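Local coordinates for benzoylformate decarboxylase (Mycobacterium smegmatis, PDB 4Q9D), which belongs to the thiamine-pyrophosphate-dependent enzyme family, forms a tetramer whose chains each have three alpha/beta domains, and holds a magnesium ion, at residues 368-380 with 396-409. Numbering follows the deposited sequence.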
loop_
_atom_site.group_PDB
_atom_site.type_symbol
_atom_site.label_atom_id
_atom_site.label_comp_id
_atom_site.label_asym_id
_atom_site.label_seq_id
_atom_site.Cartn_x
_atom_site.Cartn_y
_atom_site.Cartn_z
ATOM N N LYS B 368 -25.636 34.937 21.736
ATOM C CA LYS B 368 -24.463 34.109 22.003
ATOM C C LYS B 368 -23.608 34.626 23.166
ATOM O O LYS B 368 -23.159 35.780 23.162
ATOM C CB LYS B 368 -23.605 33.966 20.736
ATOM C CG LYS B 368 -22.330 33.213 20.978
ATOM C CD LYS B 368 -21.589 32.990 19.677
ATOM C CE LYS B 368 -20.893 34.256 19.239
ATOM N NZ LYS B 368 -19.736 34.493 20.139
ATOM N N PRO B 369 -23.368 33.782 24.181
ATOM C CA PRO B 369 -22.442 34.223 25.230
ATOM C C PRO B 369 -21.085 34.538 24.609
ATOM O O PRO B 369 -20.649 33.910 23.632
ATOM C CB PRO B 369 -22.340 33.003 26.158
ATOM C CG PRO B 369 -23.570 32.262 25.932
ATOM C CD PRO B 369 -23.932 32.462 24.470
ATOM N N ASP B 370 -20.415 35.525 25.187
ATOM C CA ASP B 370 -19.150 35.995 24.679
ATOM C C ASP B 370 -18.060 34.887 24.655
ATOM O O ASP B 370 -17.224 34.860 23.756
ATOM C CB ASP B 370 -18.720 37.239 25.477
ATOM C CG ASP B 370 -17.431 37.858 24.952
ATOM O OD1 ASP B 370 -16.414 37.818 25.689
ATOM O OD2 ASP B 370 -17.432 38.376 23.802
ATOM N N ASP B 371 -18.087 33.974 25.621
ATOM C CA ASP B 371 -17.076 32.920 25.728
ATOM C C ASP B 371 -17.524 31.594 25.106
ATOM O O ASP B 371 -16.876 30.583 25.315
ATOM C CB ASP B 371 -16.700 32.667 27.195
ATOM C CG ASP B 371 -17.888 32.202 28.025
ATOM O OD1 ASP B 371 -19.032 32.258 27.506
ATOM O OD2 ASP B 371 -17.695 31.790 29.195
ATOM N N ALA B 372 -18.631 31.589 24.367
ATOM C CA ALA B 372 -19.097 30.366 23.720
ATOM C C ALA B 372 -18.145 29.899 22.612
ATOM O O ALA B 372 -17.462 30.704 21.977
ATOM C CB ALA B 372 -20.518 30.557 23.161
ATOM N N ALA B 373 -18.102 28.591 22.379
ATOM C CA ALA B 373 -17.384 28.062 21.214
ATOM C C ALA B 373 -18.376 27.927 20.066
ATOM O O ALA B 373 -19.547 27.580 20.262
ATOM C CB ALA B 373 -16.750 26.714 21.535
ATOM N N VAL B 374 -17.918 28.209 18.861
ATOM C CA VAL B 374 -18.770 28.037 17.703
ATOM C C VAL B 374 -18.257 26.846 16.884
ATOM O O VAL B 374 -17.056 26.773 16.608
ATOM C CB VAL B 374 -18.792 29.323 16.826
ATOM C CG1 VAL B 374 -19.436 29.034 15.449
ATOM C CG2 VAL B 374 -19.559 30.443 17.551
ATOM N N VAL B 375 -19.153 25.917 16.517
ATOM C CA VAL B 375 -18.816 24.847 15.562
ATOM C C VAL B 375 -19.599 25.105 14.278
ATOM O O VAL B 375 -20.807 25.323 14.332
ATOM C CB VAL B 375 -19.163 23.438 16.110
ATOM C CG1 VAL B 375 -18.910 22.377 15.043
ATOM C CG2 VAL B 375 -18.339 23.140 17.345
ATOM N N MET B 376 -18.926 25.082 13.127
ATOM C CA MET B 376 -19.570 25.494 11.879
ATOM C C MET B 376 -19.616 24.349 10.884
ATOM O O MET B 376 -18.590 23.739 10.595
ATOM C CB MET B 376 -18.778 26.646 11.224
ATOM C CG MET B 376 -19.292 27.012 9.804
ATOM S SD MET B 376 -20.970 27.743 9.891
ATOM C CE MET B 376 -20.992 28.682 8.351
ATOM N N GLU B 377 -20.801 24.090 10.343
ATOM C CA GLU B 377 -20.984 23.093 9.297
ATOM C C GLU B 377 -22.192 23.481 8.452
ATOM O O GLU B 377 -23.233 22.826 8.504
ATOM C CB GLU B 377 -21.186 21.705 9.904
ATOM C CG GLU B 377 -21.030 20.563 8.912
ATOM C CD GLU B 377 -20.560 19.281 9.568
ATOM O OE1 GLU B 377 -21.383 18.354 9.723
ATOM O OE2 GLU B 377 -19.367 19.198 9.928
ATOM N N SER B 378 -22.069 24.580 7.722
ATOM C CA SER B 378 -23.164 25.092 6.908
ATOM C C SER B 378 -22.552 25.950 5.821
ATOM O O SER B 378 -22.419 27.165 5.970
ATOM C CB SER B 378 -24.128 25.918 7.758
ATOM O OG SER B 378 -25.186 26.438 6.972
ATOM N N THR B 379 -22.163 25.304 4.731
ATOM C CA THR B 379 -21.335 25.957 3.716
ATOM C C THR B 379 -22.070 27.084 2.992
ATOM O O THR B 379 -21.460 28.096 2.634
ATOM C CB THR B 379 -20.827 24.951 2.686
ATOM O OG1 THR B 379 -21.931 24.158 2.250
ATOM C CG2 THR B 379 -19.767 24.033 3.313
ATOM N N SER B 380 -23.381 26.924 2.808
ATOM C CA SER B 380 -24.181 27.971 2.187
ATOM C C SER B 380 -24.280 29.207 3.094
ATOM O O SER B 380 -24.745 30.245 2.652
ATOM C CB SER B 380 -25.584 27.468 1.777
ATOM O OG SER B 380 -26.356 27.067 2.900
ATOM N N SER B 396 -12.010 28.869 19.942
ATOM C CA SER B 396 -13.443 29.099 20.085
ATOM C C SER B 396 -14.179 28.975 18.777
ATOM O O SER B 396 -15.343 29.369 18.671
ATOM C CB SER B 396 -13.710 30.473 20.719
ATOM O OG SER B 396 -13.147 30.520 22.015
ATOM N N PHE B 397 -13.485 28.454 17.775
ATOM C CA PHE B 397 -14.082 28.197 16.474
ATOM C C PHE B 397 -13.523 26.867 15.971
ATOM O O PHE B 397 -12.307 26.644 16.028
ATOM C CB PHE B 397 -13.728 29.268 15.443
ATOM C CG PHE B 397 -14.302 28.981 14.096
ATOM C CD1 PHE B 397 -15.590 29.400 13.780
ATOM C CD2 PHE B 397 -13.590 28.227 13.166
ATOM C CE1 PHE B 397 -16.166 29.088 12.527
ATOM C CE2 PHE B 397 -14.137 27.927 11.927
ATOM C CZ PHE B 397 -15.436 28.369 11.598
ATOM N N PHE B 398 -14.405 26.000 15.480
ATOM C CA PHE B 398 -13.994 24.700 14.913
ATOM C C PHE B 398 -14.840 24.331 13.698
ATOM O O PHE B 398 -16.060 24.503 13.705
ATOM C CB PHE B 398 -14.149 23.584 15.949
ATOM C CG PHE B 398 -13.419 23.846 17.245
ATOM C CD1 PHE B 398 -12.149 23.308 17.472
ATOM C CD2 PHE B 398 -14.009 24.615 18.245
ATOM C CE1 PHE B 398 -11.463 23.540 18.677
ATOM C CE2 PHE B 398 -13.334 24.858 19.462
ATOM C CZ PHE B 398 -12.059 24.318 19.674
ATOM N N ALA B 399 -14.186 23.836 12.655
ATOM C CA ALA B 399 -14.885 23.235 11.527
ATOM C C ALA B 399 -14.072 22.044 11.005
ATOM O O ALA B 399 -12.883 21.890 11.339
ATOM C CB ALA B 399 -15.100 24.251 10.410
ATOM N N THR B 400 -14.727 21.225 10.185
ATOM C CA THR B 400 -14.117 20.030 9.602
ATOM C C THR B 400 -12.710 20.284 9.080
ATOM O O THR B 400 -12.481 21.252 8.334
ATOM C CB THR B 400 -14.969 19.463 8.465
ATOM O OG1 THR B 400 -14.204 18.451 7.798
ATOM C CG2 THR B 400 -15.360 20.581 7.449
ATOM N N GLY B 401 -11.771 19.423 9.487
ATOM C CA GLY B 401 -10.383 19.492 9.021
ATOM C C GLY B 401 -10.271 19.279 7.521
ATOM O O GLY B 401 -9.415 19.867 6.852
ATOM N N SER B 402 -11.146 18.436 6.976
ATOM C CA SER B 402 -10.997 18.029 5.586
ATOM C C SER B 402 -11.960 18.731 4.617
ATOM O O SER B 402 -11.750 18.687 3.402
ATOM C CB SER B 402 -11.245 16.534 5.459
ATOM O OG SER B 402 -12.581 16.247 5.855
ATOM N N GLY B 403 -13.026 19.339 5.130
ATOM C CA GLY B 403 -14.118 19.776 4.267
ATOM C C GLY B 403 -15.228 18.730 4.191
ATOM O O GLY B 403 -16.334 19.021 3.744
ATOM N N GLY B 404 -14.968 17.502 4.639
ATOM C CA GLY B 404 -16.061 16.522 4.672
ATOM C C GLY B 404 -17.091 16.817 5.770
ATOM O O GLY B 404 -16.726 17.108 6.929
ATOM N N ILE B 405 -18.377 16.746 5.433
ATOM C CA ILE B 405 -19.417 17.045 6.419
ATOM C C ILE B 405 -19.814 15.809 7.248
ATOM O O ILE B 405 -19.321 14.699 7.009
ATOM C CB ILE B 405 -20.650 17.748 5.777
ATOM C CG1 ILE B 405 -21.259 16.868 4.691
ATOM C CG2 ILE B 405 -20.212 19.062 5.154
ATOM C CD1 ILE B 405 -22.415 17.530 3.923
ATOM N N GLY B 406 -20.682 16.020 8.237
ATOM C CA GLY B 406 -20.868 15.032 9.282
ATOM C C GLY B 406 -19.776 15.097 10.338
ATOM O O GLY B 406 -19.659 14.195 11.177
ATOM N N TRP B 407 -18.958 16.146 10.311
ATOM C CA TRP B 407 -17.914 16.289 11.338
ATOM C C TRP B 407 -18.401 17.126 12.532
ATOM O O TRP B 407 -18.152 16.798 13.697
ATOM C CB TRP B 407 -16.630 16.918 10.741
ATOM C CG TRP B 407 -15.503 17.006 11.731
ATOM C CD1 TRP B 407 -14.604 16.012 12.035
ATOM C CD2 TRP B 407 -15.156 18.130 12.573
ATOM N NE1 TRP B 407 -13.720 16.450 12.994
ATOM C CE2 TRP B 407 -14.032 17.741 13.348
ATOM C CE3 TRP B 407 -15.676 19.432 12.736
ATOM C CZ2 TRP B 407 -13.409 18.608 14.278
ATOM C CZ3 TRP B 407 -15.072 20.292 13.662
ATOM C CH2 TRP B 407 -13.948 19.876 14.424
ATOM N N GLY B 408 -19.085 18.231 12.245
ATOM C CA GLY B 408 -19.328 19.230 13.285
ATOM C C GLY B 408 -20.219 18.767 14.423
ATOM O O GLY B 408 -20.035 19.162 15.582
ATOM N N VAL B 409 -21.186 17.917 14.107
ATOM C CA VAL B 409 -22.101 17.446 15.140
ATOM C C VAL B 409 -21.361 16.582 16.186
ATOM O O VAL B 409 -21.398 16.861 17.370
ATOM C CB VAL B 409 -23.340 16.688 14.531
ATOM C CG1 VAL B 409 -24.160 16.002 15.629
ATOM C CG2 VAL B 409 -24.247 17.656 13.754
HETATM O O HOH W 1 -14.420 30.157 24.567
HETATM O O HOH W 2 -17.592 21.088 10.208
#
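Glu377 pushes its carboxylate into the backbone elbow of Ile405 to Gly408, where the chain leads into helix 408-421. Its CG stands anti to the backbone N (chi1 -165°) and the chain runs on extended, which carries the head to the row of amides. Gly406 N bonds OE1 at 2.9 Å from one face of the carboxylate and Gly408 N bonds OE2 from the other, each well out of its plane, gripping the head between them, while Trp407 N adds a weak bond to OE2. A water joins OE2 to Met376 O and Thr400 N, bridging the two segments where they diverge. Gly408 presents bare backbone here, a hollow entered by Glu377 and by Val375 CG1, which lies 3.4 Å from Gly408 O.

Before this split, strands 373-377 and 397-399 run side by side in parallel, ends of a beta-alpha-beta unit whose connection carries helix 382-388; 397-399 is the outermost strand, within this chain, of the six-stranded parallel sheet of the C-terminal thiamine-pyrophosphate-binding domain. Val374 N reaches Ser396 O, and Phe398 N and Met376 N continue the ladder to Val374 O and Phe398 O. On one face, the Phe397 ring leans over its neighbour strand, its CZ 3.8 Å from Met376 CB, with Val374 CG1 near CD1; Leu385 of helix 382-388 closes over all three residues. On the other face the Phe398 ring turns its edge to Ala373 CB, and Val375 CG2 fits loosely against Phe398 CB. At the strands' starting end, a second water bridges Asp371 O and Ser396 OG, the latter also bonded to Pro394 O.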